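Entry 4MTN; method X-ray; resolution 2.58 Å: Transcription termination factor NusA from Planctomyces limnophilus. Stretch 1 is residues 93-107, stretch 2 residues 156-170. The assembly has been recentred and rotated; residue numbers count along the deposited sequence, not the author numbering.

Stretch 1, residues 93-107: IREAERDTLFDEYAQ
Stretch 2 (156-170) VVLEVKKMGPRVRVV

A helix that enters from earlier in the chain and includes Arg98 and Phe102 packs on a β-hairpin, Val160 in its first strand and Val169 in its second; the strands pair through reciprocal Lys161-Arg168 backbone hydrogen bonds (Lys161 N to Arg168 O, 3.2 Å; Arg168 N to Lys161 O, 3.0 Å). The helix runs at 157° to the first strand (closest axial approach 8.6 Å) and at 29° to the second (8.4 Å). CA-CA distances of 5.0 Å for Arg98-Val167 and 5.3 Å for Ala106-Val160 set the register; 692 Å² is buried.

Apolar side chains line the helix-hairpin interface. Val160 (chi1 t) points toward the helix, placing CG1 3.5 Å from Phe102 CD2 and CG2 4.0 Å from Tyr105 CB. Leu101 (m, t) meets Val167 (p) at CB-CG1, 3.7 Å, and Tyr105 (m) CD2 lies 3.9 Å from Val169 (t) CG2. Arg98 (chi1 t, chi2 -105°, chi3 m) packs CD 3.6 Å from Lys162 CB.

Phe102 (chi1 t, chi2 -97°) starts sideways, but its ring reaches the hairpin. Lys162 (p, t, t, t) covers one face, its CE 4.1 Å from the Phe102 ring centroid and 14° off the normal, a CH-pi contact; Val160 O approaches the ring edge, 3.2 Å from Phe102 CE2.

Among polar contacts, Arg98 NE donates a weak 3.4 Å hydrogen bond to Gly164 O in the poorly ordered turn. Within the helix, Arg98 NH1 forms a salt bridge with Asp99 OD1 (2.8 Å).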

# COMPACT_ATOMS: atom_id res chain seq x y z
N ILE A 93 -15.65 4.08 -28.62
CA ILE A 93 -16.30 2.96 -27.96
C ILE A 93 -15.37 2.32 -26.92
O ILE A 93 -15.79 2.02 -25.80
CB ILE A 93 -16.75 1.88 -28.97
CG1 ILE A 93 -17.77 2.47 -29.95
CG2 ILE A 93 -17.34 0.68 -28.25
CD1 ILE A 93 -18.28 1.47 -30.97
N ARG A 94 -14.11 2.14 -27.30
CA ARG A 94 -13.10 1.61 -26.38
C ARG A 94 -12.85 2.59 -25.24
O ARG A 94 -12.54 2.19 -24.12
CB ARG A 94 -11.80 1.32 -27.13
CG ARG A 94 -11.86 0.13 -28.07
CD ARG A 94 -12.17 -1.16 -27.32
NE ARG A 94 -12.23 -2.31 -28.21
CZ ARG A 94 -12.54 -3.55 -27.81
NH1 ARG A 94 -12.82 -3.79 -26.54
NH2 ARG A 94 -12.57 -4.54 -28.70
N GLU A 95 -12.99 3.88 -25.54
CA GLU A 95 -12.85 4.92 -24.54
C GLU A 95 -14.00 4.85 -23.54
O GLU A 95 -13.82 5.10 -22.35
CB GLU A 95 -12.78 6.30 -25.20
CG GLU A 95 -12.28 7.41 -24.30
CD GLU A 95 -11.88 8.65 -25.08
OE1 GLU A 95 -11.98 8.62 -26.33
OE2 GLU A 95 -11.46 9.64 -24.45
N ALA A 96 -15.18 4.51 -24.04
CA ALA A 96 -16.36 4.34 -23.19
C ALA A 96 -16.22 3.10 -22.33
O ALA A 96 -16.58 3.11 -21.15
CB ALA A 96 -17.61 4.26 -24.05
N GLU A 97 -15.70 2.03 -22.92
CA GLU A 97 -15.47 0.78 -22.20
C GLU A 97 -14.47 0.98 -21.07
O GLU A 97 -14.65 0.48 -19.96
CB GLU A 97 -14.97 -0.31 -23.16
CG GLU A 97 -14.73 -1.66 -22.50
CD GLU A 97 -14.02 -2.64 -23.41
OE1 GLU A 97 -13.33 -2.18 -24.35
OE2 GLU A 97 -14.15 -3.86 -23.20
N ARG A 98 -13.40 1.72 -21.36
CA ARG A 98 -12.38 2.02 -20.36
C ARG A 98 -12.95 2.85 -19.21
O ARG A 98 -12.63 2.61 -18.05
CB ARG A 98 -11.20 2.75 -21.03
CG ARG A 98 -10.23 3.42 -20.06
CD ARG A 98 -10.42 4.92 -20.04
NE ARG A 98 -9.84 5.56 -21.22
CZ ARG A 98 -9.97 6.85 -21.52
NH1 ARG A 98 -10.66 7.65 -20.72
NH2 ARG A 98 -9.40 7.33 -22.61
N ASP A 99 -13.81 3.81 -19.54
CA ASP A 99 -14.45 4.65 -18.54
C ASP A 99 -15.37 3.82 -17.64
O ASP A 99 -15.45 4.06 -16.43
CB ASP A 99 -15.25 5.77 -19.21
CG ASP A 99 -14.36 6.88 -19.73
OD1 ASP A 99 -13.12 6.71 -19.73
OD2 ASP A 99 -14.90 7.93 -20.16
N THR A 100 -16.06 2.85 -18.23
CA THR A 100 -16.97 1.99 -17.48
C THR A 100 -16.21 1.04 -16.56
O THR A 100 -16.54 0.92 -15.37
CB THR A 100 -17.87 1.16 -18.42
OG1 THR A 100 -18.63 2.05 -19.26
CG2 THR A 100 -18.81 0.28 -17.63
N LEU A 101 -15.20 0.37 -17.11
CA LEU A 101 -14.40 -0.58 -16.34
C LEU A 101 -13.63 0.11 -15.22
O LEU A 101 -13.36 -0.49 -14.19
CB LEU A 101 -13.43 -1.32 -17.26
CG LEU A 101 -14.09 -2.24 -18.29
CD1 LEU A 101 -13.04 -2.88 -19.19
CD2 LEU A 101 -14.94 -3.30 -17.61
N PHE A 102 -13.29 1.38 -15.43
CA PHE A 102 -12.64 2.17 -14.39
C PHE A 102 -13.58 2.38 -13.21
O PHE A 102 -13.19 2.23 -12.06
CB PHE A 102 -12.16 3.51 -14.94
CG PHE A 102 -11.60 4.43 -13.88
CD1 PHE A 102 -12.39 5.42 -13.31
CD2 PHE A 102 -10.29 4.30 -13.46
CE1 PHE A 102 -11.87 6.26 -12.34
CE2 PHE A 102 -9.77 5.13 -12.49
CZ PHE A 102 -10.56 6.11 -11.93
N ASP A 103 -14.83 2.74 -13.51
CA ASP A 103 -15.82 3.02 -12.48
C ASP A 103 -16.07 1.82 -11.57
O ASP A 103 -16.24 1.97 -10.36
CB ASP A 103 -17.14 3.46 -13.12
CG ASP A 103 -17.04 4.82 -13.78
OD1 ASP A 103 -16.20 5.64 -13.34
OD2 ASP A 103 -17.81 5.07 -14.73
N GLU A 104 -16.08 0.63 -12.16
CA GLU A 104 -16.35 -0.59 -11.42
C GLU A 104 -15.17 -1.02 -10.56
O GLU A 104 -15.33 -1.32 -9.38
CB GLU A 104 -16.73 -1.71 -12.39
CG GLU A 104 -17.01 -3.05 -11.72
CD GLU A 104 -17.30 -4.14 -12.73
OE1 GLU A 104 -17.23 -3.87 -13.94
OE2 GLU A 104 -17.59 -5.28 -12.30
N TYR A 105 -13.98 -1.04 -11.16
CA TYR A 105 -12.79 -1.58 -10.51
C TYR A 105 -12.14 -0.63 -9.51
O TYR A 105 -11.47 -1.07 -8.57
CB TYR A 105 -11.78 -2.01 -11.57
CG TYR A 105 -12.17 -3.29 -12.27
CD1 TYR A 105 -12.64 -4.38 -11.55
CD2 TYR A 105 -12.09 -3.40 -13.66
CE1 TYR A 105 -13.01 -5.55 -12.18
CE2 TYR A 105 -12.46 -4.57 -14.30
CZ TYR A 105 -12.91 -5.64 -13.56
OH TYR A 105 -13.28 -6.81 -14.18
N ALA A 106 -12.31 0.68 -9.70
CA ALA A 106 -11.72 1.66 -8.80
C ALA A 106 -12.35 1.60 -7.41
O ALA A 106 -11.74 2.02 -6.42
CB ALA A 106 -11.86 3.06 -9.37
N GLN A 107 -13.57 1.07 -7.33
CA GLN A 107 -14.25 0.91 -6.05
C GLN A 107 -13.83 -0.39 -5.38
O GLN A 107 -14.15 -0.64 -4.22
CB GLN A 107 -15.77 0.93 -6.24
CG GLN A 107 -16.28 2.09 -7.07
CD GLN A 107 -17.80 2.11 -7.17
OE1 GLN A 107 -18.50 1.92 -6.17
NE2 GLN A 107 -18.31 2.32 -8.38
N VAL A 156 -5.65 -8.92 -4.67
CA VAL A 156 -6.39 -7.70 -4.38
C VAL A 156 -6.01 -6.61 -5.37
O VAL A 156 -4.88 -6.55 -5.85
CB VAL A 156 -6.14 -7.20 -2.94
CG1 VAL A 156 -6.70 -8.20 -1.93
CG2 VAL A 156 -4.66 -6.95 -2.70
N VAL A 157 -6.97 -5.75 -5.68
CA VAL A 157 -6.71 -4.66 -6.61
C VAL A 157 -5.94 -3.56 -5.89
O VAL A 157 -6.44 -2.98 -4.93
CB VAL A 157 -8.01 -4.08 -7.20
CG1 VAL A 157 -7.71 -2.88 -8.08
CG2 VAL A 157 -8.76 -5.14 -7.98
N LEU A 158 -4.73 -3.29 -6.36
CA LEU A 158 -3.87 -2.30 -5.72
C LEU A 158 -4.26 -0.88 -6.10
O LEU A 158 -4.41 -0.02 -5.24
CB LEU A 158 -2.41 -2.56 -6.07
CG LEU A 158 -1.41 -1.67 -5.33
CD1 LEU A 158 -1.57 -1.84 -3.83
CD2 LEU A 158 0.01 -1.98 -5.77
N GLU A 159 -4.42 -0.65 -7.40
CA GLU A 159 -4.82 0.66 -7.90
C GLU A 159 -5.45 0.55 -9.28
O GLU A 159 -5.23 -0.42 -10.00
CB GLU A 159 -3.62 1.61 -7.94
CG GLU A 159 -2.57 1.25 -8.98
CD GLU A 159 -1.53 2.34 -9.15
OE1 GLU A 159 -1.59 3.34 -8.40
OE2 GLU A 159 -0.65 2.20 -10.02
N VAL A 160 -6.24 1.56 -9.64
CA VAL A 160 -6.89 1.59 -10.94
C VAL A 160 -6.68 2.95 -11.60
O VAL A 160 -7.11 3.97 -11.07
CB VAL A 160 -8.40 1.30 -10.85
CG1 VAL A 160 -9.02 1.28 -12.24
CG2 VAL A 160 -8.65 -0.03 -10.15
N LYS A 161 -6.02 2.95 -12.75
CA LYS A 161 -5.77 4.18 -13.49
C LYS A 161 -6.20 4.04 -14.95
O LYS A 161 -6.11 2.96 -15.53
CB LYS A 161 -4.30 4.57 -13.41
CG LYS A 161 -3.99 5.72 -12.46
CD LYS A 161 -4.18 5.33 -11.01
CE LYS A 161 -3.87 6.50 -10.09
NZ LYS A 161 -4.06 6.16 -8.65
N LYS A 162 -6.65 5.15 -15.52
CA LYS A 162 -6.99 5.19 -16.94
C LYS A 162 -6.02 6.10 -17.69
O LYS A 162 -6.02 7.32 -17.50
CB LYS A 162 -8.44 5.65 -17.13
CG LYS A 162 -8.87 6.82 -16.25
CD LYS A 162 -10.33 7.20 -16.49
CE LYS A 162 -10.73 8.36 -15.59
NZ LYS A 162 -12.13 8.80 -15.84
N MSE A 163 -5.20 5.50 -18.55
CA MSE A 163 -4.20 6.26 -19.30
C MSE A 163 -4.42 6.18 -20.82
O MSE A 163 -4.82 7.16 -21.44
CB MSE A 163 -2.79 5.79 -18.93
CG MSE A 163 -2.76 4.49 -18.13
SE MSE A 163 -1.37 4.51 -16.77
CE MSE A 163 -1.77 6.25 -15.98
N GLY A 164 -4.16 5.02 -21.42
CA GLY A 164 -4.39 4.85 -22.84
C GLY A 164 -5.86 4.61 -23.10
O GLY A 164 -6.67 4.71 -22.19
N PRO A 165 -6.22 4.27 -24.35
CA PRO A 165 -7.65 3.96 -24.37
C PRO A 165 -7.92 2.51 -23.97
O PRO A 165 -8.64 1.78 -24.65
CB PRO A 165 -8.06 4.23 -25.82
N ARG A 166 -7.33 2.12 -22.84
CA ARG A 166 -7.55 0.84 -22.20
C ARG A 166 -7.34 1.04 -20.70
O ARG A 166 -6.50 1.84 -20.29
CB ARG A 166 -6.62 -0.24 -22.76
N VAL A 167 -8.10 0.33 -19.88
CA VAL A 167 -8.02 0.53 -18.43
C VAL A 167 -6.91 -0.32 -17.81
O VAL A 167 -6.75 -1.49 -18.14
CB VAL A 167 -9.38 0.21 -17.75
CG1 VAL A 167 -9.85 -1.19 -18.11
CG2 VAL A 167 -9.27 0.38 -16.24
N ARG A 168 -6.13 0.30 -16.93
CA ARG A 168 -5.04 -0.40 -16.26
C ARG A 168 -5.44 -0.82 -14.85
O ARG A 168 -5.70 0.01 -13.99
CB ARG A 168 -3.79 0.49 -16.20
CG ARG A 168 -2.64 -0.09 -15.40
CD ARG A 168 -1.46 0.87 -15.34
NE ARG A 168 -0.37 0.35 -14.51
CZ ARG A 168 0.64 -0.38 -14.98
NH1 ARG A 168 0.70 -0.68 -16.27
NH2 ARG A 168 1.59 -0.80 -14.16
N VAL A 169 -5.48 -2.13 -14.62
CA VAL A 169 -5.80 -2.67 -13.30
C VAL A 169 -4.58 -3.39 -12.71
O VAL A 169 -4.17 -4.43 -13.22
CB VAL A 169 -6.99 -3.64 -13.35
CG1 VAL A 169 -7.34 -4.11 -11.94
CG2 VAL A 169 -8.19 -2.97 -14.00
N VAL A 170 -4.02 -2.82 -11.66
CA VAL A 170 -2.84 -3.39 -11.01
C VAL A 170 -3.24 -4.22 -9.79
O VAL A 170 -3.95 -3.73 -8.91
CB VAL A 170 -1.85 -2.29 -10.57
CG1 VAL A 170 -0.63 -2.91 -9.90
CG2 VAL A 170 -1.44 -1.45 -11.77